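GTP-binding protein (Sulfolobus solfataricus P2, PDB 2QTF) is a GTP-specific GTPase of the HflX family that associates with the 50S ribosomal subunit and may act in protein synthesis or ribosome biogenesis. Local coordinates at residues Y219-N224 / I228-T233; P180-V185 / Y349-Q354. One frame throughout, in Å; residues are numbered along the deposited sequence.

Contact 1. Residues Y219-N224 / I228-T233; sequences YAIPIN and IMLVDT. With CD (cadmium ion), chain C.
Tyr219 and Leu230 pair through both N-H and C=O. Tyr219 N gives a bond of 2.9 Å to Leu230 O, in the carbonyl plane; Leu230 N returns one to Tyr219 O from well above that carbonyl's plane. Ile221 and Ile228 do the same, each N lying 2.8 Å from the other's O. Ala220 and Met229, the non-hydrogen-bonded pair between them, bring Ala220 CA to 3.3 Å from Ile228 O in a CA-H...O contact. Met229 N and O point away from 219-224, satisfied by backbone hydrogen bonds with Pro180 and Ile182. This is the antiparallel beta hairpin of the G domain; its second strand runs into Asp232-Thr233, opening the DxxG motif predicted to bind GTP. Here Asp232 chelates a cadmium ion with OD1 and OD2; His97 NE2 and four waters complete its shell, and one water donates to Thr233 O. Bends at chi2 (57°) and chi3 (78°) fold the Met229 chain over the partner strand, SD 3.3 Å from Tyr219 N and CE beside Ala220 CB. Shortened to an alanine, this position would probably leave the Tyr219 backbone and the Ala220 methyl without cover on this side. On the Leu230 face, Ile223 CD1 packs against Ile228 CD1 at 3.7 Å.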
ATOM      1  N   TYR A 219     -13.401  -3.592  -8.743  1.00 28.99           N
ATOM      2  CA  TYR A 219     -14.753  -3.946  -8.420  1.00 29.01           C
ATOM      3  C   TYR A 219     -15.691  -2.977  -9.118  1.00 28.06           C
ATOM      4  O   TYR A 219     -15.554  -1.759  -8.939  1.00 26.00           O
ATOM      5  CB  TYR A 219     -14.926  -3.786  -6.874  1.00 30.26           C
ATOM      6  CG  TYR A 219     -16.184  -4.398  -6.357  1.00 32.39           C
ATOM      7  CD1 TYR A 219     -16.236  -5.763  -6.026  1.00 36.63           C
ATOM      8  CD2 TYR A 219     -17.333  -3.632  -6.181  1.00 30.91           C
ATOM      9  CE1 TYR A 219     -17.445  -6.362  -5.538  1.00 38.75           C
ATOM     10  CE2 TYR A 219     -18.557  -4.234  -5.668  1.00 34.61           C
ATOM     11  CZ  TYR A 219     -18.566  -5.576  -5.339  1.00 34.48           C
ATOM     12  OH  TYR A 219     -19.693  -6.145  -4.833  1.00 37.87           O
ATOM     13  N   ALA A 220     -16.646  -3.494  -9.899  1.00 26.44           N
ATOM     14  CA  ALA A 220     -17.544  -2.618 -10.615  1.00 26.95           C
ATOM     15  C   ALA A 220     -18.764  -2.233  -9.732  1.00 28.53           C
ATOM     16  O   ALA A 220     -19.370  -3.098  -9.044  1.00 27.55           O
ATOM     17  CB  ALA A 220     -18.080  -3.230 -11.915  1.00 28.43           C
ATOM     18  N   ILE A 221     -19.157  -0.974  -9.849  1.00 26.77           N
ATOM     19  CA  ILE A 221     -20.368  -0.530  -9.204  1.00 28.32           C
ATOM     20  C   ILE A 221     -21.256   0.266 -10.146  1.00 26.43           C
ATOM     21  O   ILE A 221     -20.757   0.982 -11.063  1.00 26.26           O
ATOM     22  CB  ILE A 221     -20.138   0.358  -7.915  1.00 29.42           C
ATOM     23  CG1 ILE A 221     -19.311   1.560  -8.246  1.00 29.64           C
ATOM     24  CG2 ILE A 221     -19.334  -0.438  -6.818  1.00 31.73           C
ATOM     25  CD1 ILE A 221     -19.395   2.595  -7.135  1.00 35.36           C
ATOM     26  N   PRO A 222     -22.579   0.171  -9.904  1.00 25.32           N
ATOM     27  CA  PRO A 222     -23.552   0.962 -10.655  1.00 23.69           C
ATOM     28  C   PRO A 222     -23.729   2.320  -9.975  1.00 24.97           C
ATOM     29  O   PRO A 222     -23.796   2.350  -8.732  1.00 21.06           O
ATOM     30  CB  PRO A 222     -24.821   0.095 -10.514  1.00 25.02           C
ATOM     31  CG  PRO A 222     -24.733  -0.581  -9.141  1.00 27.81           C
ATOM     32  CD  PRO A 222     -23.205  -0.801  -8.959  1.00 26.41           C
ATOM     33  N   ILE A 223     -23.698   3.419 -10.698  1.00 23.03           N
ATOM     34  CA  ILE A 223     -24.111   4.674 -10.132  1.00 26.06           C
ATOM     35  C   ILE A 223     -25.108   5.256 -11.135  1.00 24.83           C
ATOM     36  O   ILE A 223     -24.802   5.368 -12.279  1.00 24.21           O
ATOM     37  CB  ILE A 223     -22.952   5.673  -9.880  1.00 26.07           C
ATOM     38  CG1 ILE A 223     -21.962   5.060  -8.872  1.00 26.05           C
ATOM     39  CG2 ILE A 223     -23.537   6.984  -9.283  1.00 23.73           C
ATOM     40  CD1 ILE A 223     -20.571   6.002  -8.600  1.00 30.11           C
ATOM     41  N   ASN A 224     -26.351   5.489 -10.705  1.00 25.04           N
ATOM     42  CA  ASN A 224     -27.415   5.805 -11.646  1.00 23.74           C
ATOM     43  C   ASN A 224     -27.495   4.754 -12.742  1.00 23.00           C
ATOM     44  O   ASN A 224     -27.629   3.602 -12.438  1.00 24.09           O
ATOM     45  CB  ASN A 224     -27.257   7.246 -12.184  1.00 24.17           C
ATOM     46  CG  ASN A 224     -27.279   8.275 -11.050  1.00 26.96           C
ATOM     47  OD1 ASN A 224     -28.038   8.083 -10.044  1.00 25.40           O
ATOM     48  ND2 ASN A 224     -26.337   9.263 -11.087  1.00 23.63           N
ATOM     49  N   ILE A 228     -19.175   1.596 -13.255  1.00 28.16           N
ATOM     50  CA  ILE A 228     -17.823   2.173 -13.086  1.00 28.17           C
ATOM     51  C   ILE A 228     -16.938   1.164 -12.401  1.00 25.95           C
ATOM     52  O   ILE A 228     -17.393   0.548 -11.429  1.00 25.19           O
ATOM     53  CB  ILE A 228     -17.848   3.483 -12.233  1.00 28.97           C
ATOM     54  CG1 ILE A 228     -18.717   4.513 -12.971  1.00 33.51           C
ATOM     55  CG2 ILE A 228     -16.454   4.052 -11.961  1.00 28.80           C
ATOM     56  CD1 ILE A 228     -19.786   5.195 -12.135  1.00 34.44           C
ATOM     57  N   MET A 229     -15.738   0.967 -12.940  1.00 23.44           N
ATOM     58  CA  MET A 229     -14.732   0.027 -12.367  1.00 24.27           C
ATOM     59  C   MET A 229     -13.840   0.808 -11.346  1.00 22.25           C
ATOM     60  O   MET A 229     -13.100   1.729 -11.725  1.00 23.43           O
ATOM     61  CB  MET A 229     -13.854  -0.594 -13.484  1.00 23.86           C
ATOM     62  CG  MET A 229     -12.819  -1.663 -12.912  1.00 25.80           C
ATOM     63  SD  MET A 229     -13.648  -2.961 -12.020  1.00 34.74           S
ATOM     64  CE  MET A 229     -14.322  -4.069 -13.228  1.00 37.39           C
ATOM     65  N   LEU A 230     -13.969   0.481 -10.075  1.00 21.88           N
ATOM     66  CA  LEU A 230     -13.083   1.087  -9.099  1.00 23.02           C
ATOM     67  C   LEU A 230     -11.885   0.193  -8.885  1.00 22.46           C
ATOM     68  O   LEU A 230     -12.054  -1.039  -8.770  1.00 23.73           O
ATOM     69  CB  LEU A 230     -13.727   1.315  -7.766  1.00 22.91           C
ATOM     70  CG  LEU A 230     -14.958   2.208  -7.676  1.00 32.49           C
ATOM     71  CD1 LEU A 230     -15.448   2.167  -6.148  1.00 32.19           C
ATOM     72  CD2 LEU A 230     -14.614   3.645  -8.096  1.00 35.65           C
ATOM     73  N   VAL A 231     -10.688   0.819  -8.825  1.00 22.09           N
ATOM     74  CA  VAL A 231      -9.459   0.046  -8.848  1.00 20.78           C
ATOM     75  C   VAL A 231      -8.609   0.451  -7.582  1.00 20.20           C
ATOM     76  O   VAL A 231      -8.344   1.617  -7.352  1.00 19.24           O
ATOM     77  CB  VAL A 231      -8.694   0.270 -10.157  1.00 25.22           C
ATOM     78  CG1 VAL A 231      -7.255  -0.335 -10.104  1.00 24.37           C
ATOM     79  CG2 VAL A 231      -9.468  -0.226 -11.475  1.00 22.28           C
ATOM     80  N   ASP A 232      -8.259  -0.536  -6.752  1.00 20.85           N
ATOM     81  CA  ASP A 232      -7.400  -0.321  -5.539  1.00 19.67           C
ATOM     82  C   ASP A 232      -5.962  -0.358  -6.025  1.00 20.81           C
ATOM     83  O   ASP A 232      -5.369  -1.411  -6.164  1.00 20.74           O
ATOM     84  CB  ASP A 232      -7.638  -1.467  -4.541  1.00 21.30           C
ATOM     85  CG  ASP A 232      -6.793  -1.315  -3.264  1.00 21.85           C
ATOM     86  OD1 ASP A 232      -5.989  -0.350  -3.231  1.00 19.30           O
ATOM     87  OD2 ASP A 232      -6.757  -2.174  -2.341  1.00 29.15           O
ATOM     88  N   THR A 233      -5.397   0.806  -6.286  1.00 21.06           N
ATOM     89  CA  THR A 233      -4.011   0.945  -6.677  1.00 23.07           C
ATOM     90  C   THR A 233      -3.173   0.914  -5.365  1.00 21.88           C
ATOM     91  O   THR A 233      -3.652   1.332  -4.266  1.00 22.26           O
ATOM     92  CB  THR A 233      -3.814   2.286  -7.427  1.00 22.88           C
ATOM     93  OG1 THR A 233      -4.587   2.224  -8.658  1.00 27.26           O
ATOM     94  CG2 THR A 233      -2.343   2.563  -7.800  1.00 23.48           C
TER
HETATM   95 CD    CD C 402      -5.058  -1.180  -1.172  1.00 25.98          CD
HETATM   96  O   HOH W   1      -3.641   0.715  -1.666  1.00 26.87           O
HETATM   97  O   HOH W   2      -3.372  -1.090   0.662  1.00 35.63           O
HETATM   98  O   HOH W   3      -6.420   0.401  -0.228  1.00 35.63           O
HETATM   99  O   HOH W   4      -5.775  -2.864   0.391  1.00 28.11           O

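Contact 2. Residues P180-V185 / Y349-Q354; sequences PSIGIV and YQLATQ
Ile182 and Leu351 reach toward each other from a strand and a helix and meet methyl to methyl, with Ile182 CD1 3.9 Å from Leu351 CD2. Starting from the helix, Leu351 CB lies 4.7 Å from Ile182 CD1, too far for a close contact. Leu351 CG comes nearer, 4.2 Å from that same Ile182 CD1. At the fork the two branches part: Leu351 CD2 makes the touch, whereas Leu351 CD1 turns off and stays 5.5 Å from Ile182 CD1. With CG anti to the backbone N (chi1 175°), the Leu351 chain is carried out from the helix toward the sheet. A second touch lies alongside: Pro180 CG packs on Ala352 CB at 4.0 Å, the ring corner against the short methyl. No hydrogen bond crosses between the segments, so the join is wholly apolar. Within the helix, Tyr349 O accepts from both Thr353 N and Thr353 OG1, which arrive on opposite faces of its plane. Thr353 OG1 also stands over one face of the Tyr349 ring, 3.5 Å above its plane and offset toward the rim, while Tyr349 OH bonds to Asn225. The setting is the alpha/beta core of a P-loop GTPase: strand 181-185 leads directly into the glycine-rich loop inferred to bind GTP, and the C-terminal helix 341-355 packs across one face of the sheet. Ile182 also leans on Ile228 and Ile262 of the flanking strands 226-232 and 260-266, Ala352 on Ile228, and Leu351 on Ala260, on Pro294 and on Phe328 of strand 327-332, which places this helix against strands from both halves of the sheet.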
ATOM      1  N   PRO A 180     -15.647   2.884 -17.703  1.00 33.06           N
ATOM      2  CA  PRO A 180     -14.508   3.652 -17.166  1.00 31.47           C
ATOM      3  C   PRO A 180     -13.865   3.071 -15.883  1.00 30.70           C
ATOM      4  O   PRO A 180     -14.568   2.519 -15.057  1.00 29.63           O
ATOM      5  CB  PRO A 180     -15.117   5.019 -16.925  1.00 32.92           C
ATOM      6  CG  PRO A 180     -16.537   4.764 -16.637  1.00 33.00           C
ATOM      7  CD  PRO A 180     -16.912   3.636 -17.569  1.00 32.96           C
ATOM      8  N   SER A 181     -12.530   3.129 -15.752  1.00 29.35           N
ATOM      9  CA  SER A 181     -11.869   2.661 -14.561  1.00 28.04           C
ATOM     10  C   SER A 181     -11.307   3.844 -13.773  1.00 26.37           C
ATOM     11  O   SER A 181     -10.734   4.759 -14.325  1.00 27.21           O
ATOM     12  CB  SER A 181     -10.780   1.621 -14.869  1.00 28.84           C
ATOM     13  OG  SER A 181      -9.900   2.322 -15.687  1.00 34.18           O
ATOM     14  N   ILE A 182     -11.567   3.850 -12.463  1.00 24.40           N
ATOM     15  CA  ILE A 182     -11.158   4.968 -11.641  1.00 22.25           C
ATOM     16  C   ILE A 182     -10.261   4.365 -10.567  1.00 22.50           C
ATOM     17  O   ILE A 182     -10.698   3.543  -9.791  1.00 21.42           O
ATOM     18  CB  ILE A 182     -12.351   5.688 -11.055  1.00 25.16           C
ATOM     19  CG1 ILE A 182     -13.196   6.251 -12.243  1.00 25.85           C
ATOM     20  CG2 ILE A 182     -11.901   6.888 -10.168  1.00 23.44           C
ATOM     21  CD1 ILE A 182     -14.318   7.224 -11.794  1.00 28.77           C
ATOM     22  N   GLY A 183      -8.993   4.748 -10.601  1.00 21.11           N
ATOM     23  CA  GLY A 183      -8.014   4.240  -9.635  1.00 22.59           C
ATOM     24  C   GLY A 183      -7.930   5.159  -8.397  1.00 20.32           C
ATOM     25  O   GLY A 183      -7.940   6.377  -8.496  1.00 20.13           O
ATOM     26  N   ILE A 184      -7.855   4.560  -7.212  1.00 18.65           N
ATOM     27  CA  ILE A 184      -7.711   5.313  -5.977  1.00 18.19           C
ATOM     28  C   ILE A 184      -6.243   5.258  -5.594  1.00 18.42           C
ATOM     29  O   ILE A 184      -5.683   4.122  -5.343  1.00 18.63           O
ATOM     30  CB  ILE A 184      -8.549   4.616  -4.867  1.00 17.50           C
ATOM     31  CG1 ILE A 184     -10.069   4.774  -5.263  1.00 20.00           C
ATOM     32  CG2 ILE A 184      -8.372   5.334  -3.411  1.00 18.15           C
ATOM     33  CD1 ILE A 184     -11.046   3.886  -4.476  1.00 21.11           C
ATOM     34  N   VAL A 185      -5.641   6.448  -5.452  1.00 18.55           N
ATOM     35  CA  VAL A 185      -4.240   6.590  -5.056  1.00 20.45           C
ATOM     36  C   VAL A 185      -4.104   7.523  -3.864  1.00 20.03           C
ATOM     37  O   VAL A 185      -5.068   8.214  -3.454  1.00 19.43           O
ATOM     38  CB  VAL A 185      -3.380   7.145  -6.219  1.00 18.93           C
ATOM     39  CG1 VAL A 185      -3.435   6.126  -7.360  1.00 18.39           C
ATOM     40  CG2 VAL A 185      -3.970   8.546  -6.692  1.00 18.84           C
ATOM     41  N   TYR A 349     -20.032   9.843 -10.639  1.00 24.43           N
ATOM     42  CA  TYR A 349     -20.944   9.815 -11.795  1.00 24.95           C
ATOM     43  C   TYR A 349     -20.609  10.907 -12.834  1.00 22.51           C
ATOM     44  O   TYR A 349     -20.580  10.680 -14.055  1.00 23.16           O
ATOM     45  CB  TYR A 349     -22.462   9.967 -11.345  1.00 24.89           C
ATOM     46  CG  TYR A 349     -23.385   9.808 -12.546  1.00 23.28           C
ATOM     47  CD1 TYR A 349     -23.633   8.514 -13.084  1.00 24.30           C
ATOM     48  CD2 TYR A 349     -23.992  10.898 -13.115  1.00 31.73           C
ATOM     49  CE1 TYR A 349     -24.483   8.345 -14.195  1.00 26.96           C
ATOM     50  CE2 TYR A 349     -24.860  10.763 -14.231  1.00 31.21           C
ATOM     51  CZ  TYR A 349     -25.091   9.489 -14.752  1.00 29.51           C
ATOM     52  OH  TYR A 349     -25.909   9.356 -15.837  1.00 30.77           O
ATOM     53  N   GLN A 350     -20.386  12.116 -12.404  1.00 24.11           N
ATOM     54  CA  GLN A 350     -20.170  13.165 -13.385  1.00 27.30           C
ATOM     55  C   GLN A 350     -18.841  12.927 -14.109  1.00 25.47           C
ATOM     56  O   GLN A 350     -18.687  13.221 -15.279  1.00 23.74           O
ATOM     57  CB  GLN A 350     -20.051  14.523 -12.713  1.00 26.77           C
ATOM     58  CG  GLN A 350     -21.331  15.189 -12.098  1.00 36.97           C
ATOM     59  CD  GLN A 350     -20.970  16.316 -11.051  1.00 36.87           C
ATOM     60  OE1 GLN A 350     -19.973  17.068 -11.235  1.00 46.26           O
ATOM     61  NE2 GLN A 350     -21.756  16.395  -9.947  1.00 44.95           N
ATOM     62  N   LEU A 351     -17.847  12.405 -13.386  1.00 24.88           N
ATOM     63  CA  LEU A 351     -16.535  12.088 -14.033  1.00 24.80           C
ATOM     64  C   LEU A 351     -16.765  10.989 -15.058  1.00 23.90           C
ATOM     65  O   LEU A 351     -16.257  11.047 -16.173  1.00 24.79           O
ATOM     66  CB  LEU A 351     -15.556  11.624 -12.927  1.00 24.00           C
ATOM     67  CG  LEU A 351     -14.140  11.120 -13.303  1.00 26.54           C
ATOM     68  CD1 LEU A 351     -13.441  12.114 -14.238  1.00 23.96           C
ATOM     69  CD2 LEU A 351     -13.428  11.029 -11.855  1.00 23.80           C
ATOM     70  N   ALA A 352     -17.538   9.992 -14.682  1.00 24.87           N
ATOM     71  CA  ALA A 352     -17.797   8.803 -15.525  1.00 26.70           C
ATOM     72  C   ALA A 352     -18.550   9.226 -16.823  1.00 28.21           C
ATOM     73  O   ALA A 352     -18.215   8.796 -17.948  1.00 28.51           O
ATOM     74  CB  ALA A 352     -18.528   7.699 -14.767  1.00 25.57           C
ATOM     75  N   THR A 353     -19.468  10.166 -16.661  1.00 29.96           N
ATOM     76  CA  THR A 353     -20.160  10.832 -17.779  1.00 30.88           C
ATOM     77  C   THR A 353     -19.183  11.643 -18.624  1.00 32.51           C
ATOM     78  O   THR A 353     -19.159  11.468 -19.846  1.00 32.16           O
ATOM     79  CB  THR A 353     -21.281  11.787 -17.234  1.00 31.66           C
ATOM     80  OG1 THR A 353     -22.174  10.983 -16.442  1.00 31.92           O
ATOM     81  CG2 THR A 353     -22.056  12.382 -18.395  1.00 32.73           C
ATOM     82  N   GLN A 354     -18.376  12.520 -18.007  1.00 31.22           N
ATOM     83  CA  GLN A 354     -17.330  13.176 -18.779  1.00 31.66           C
ATOM     84  C   GLN A 354     -16.412  12.237 -19.618  1.00 34.15           C
ATOM     85  O   GLN A 354     -16.139  12.505 -20.822  1.00 33.45           O
ATOM     86  CB  GLN A 354     -16.526  14.125 -17.923  1.00 30.48           C
ATOM     87  CG  GLN A 354     -15.281  14.658 -18.613  1.00 36.35           C
ATOM     88  CD  GLN A 354     -14.500  15.591 -17.700  1.00 40.22           C
ATOM     89  OE1 GLN A 354     -15.058  16.529 -17.127  1.00 40.75           O
ATOM     90  NE2 GLN A 354     -13.210  15.342 -17.559  1.00 37.33           N
TER

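From the N terminus, the chain first passes 180-185, the starting strand of the G domain, then 219-224 and 228-233, and reaches 349-354 only in its final helix. Contact 1 closes a tight hairpin with only three residues between its segments and is nested within the 163-residue loop that contact 2 closes; they do not cross. Their centres lie about 8 Å apart because strands 226-232 and 181-185 are neighbours, running parallel, in one sheet. Contact 1 thus adds the edge strand 218-223 to that sheet, while contact 2 lays the C-terminal helix over it. Asn224, packing ND2 on the Tyr349 ring, joins the turn just after the hairpin's first strand to the same helix.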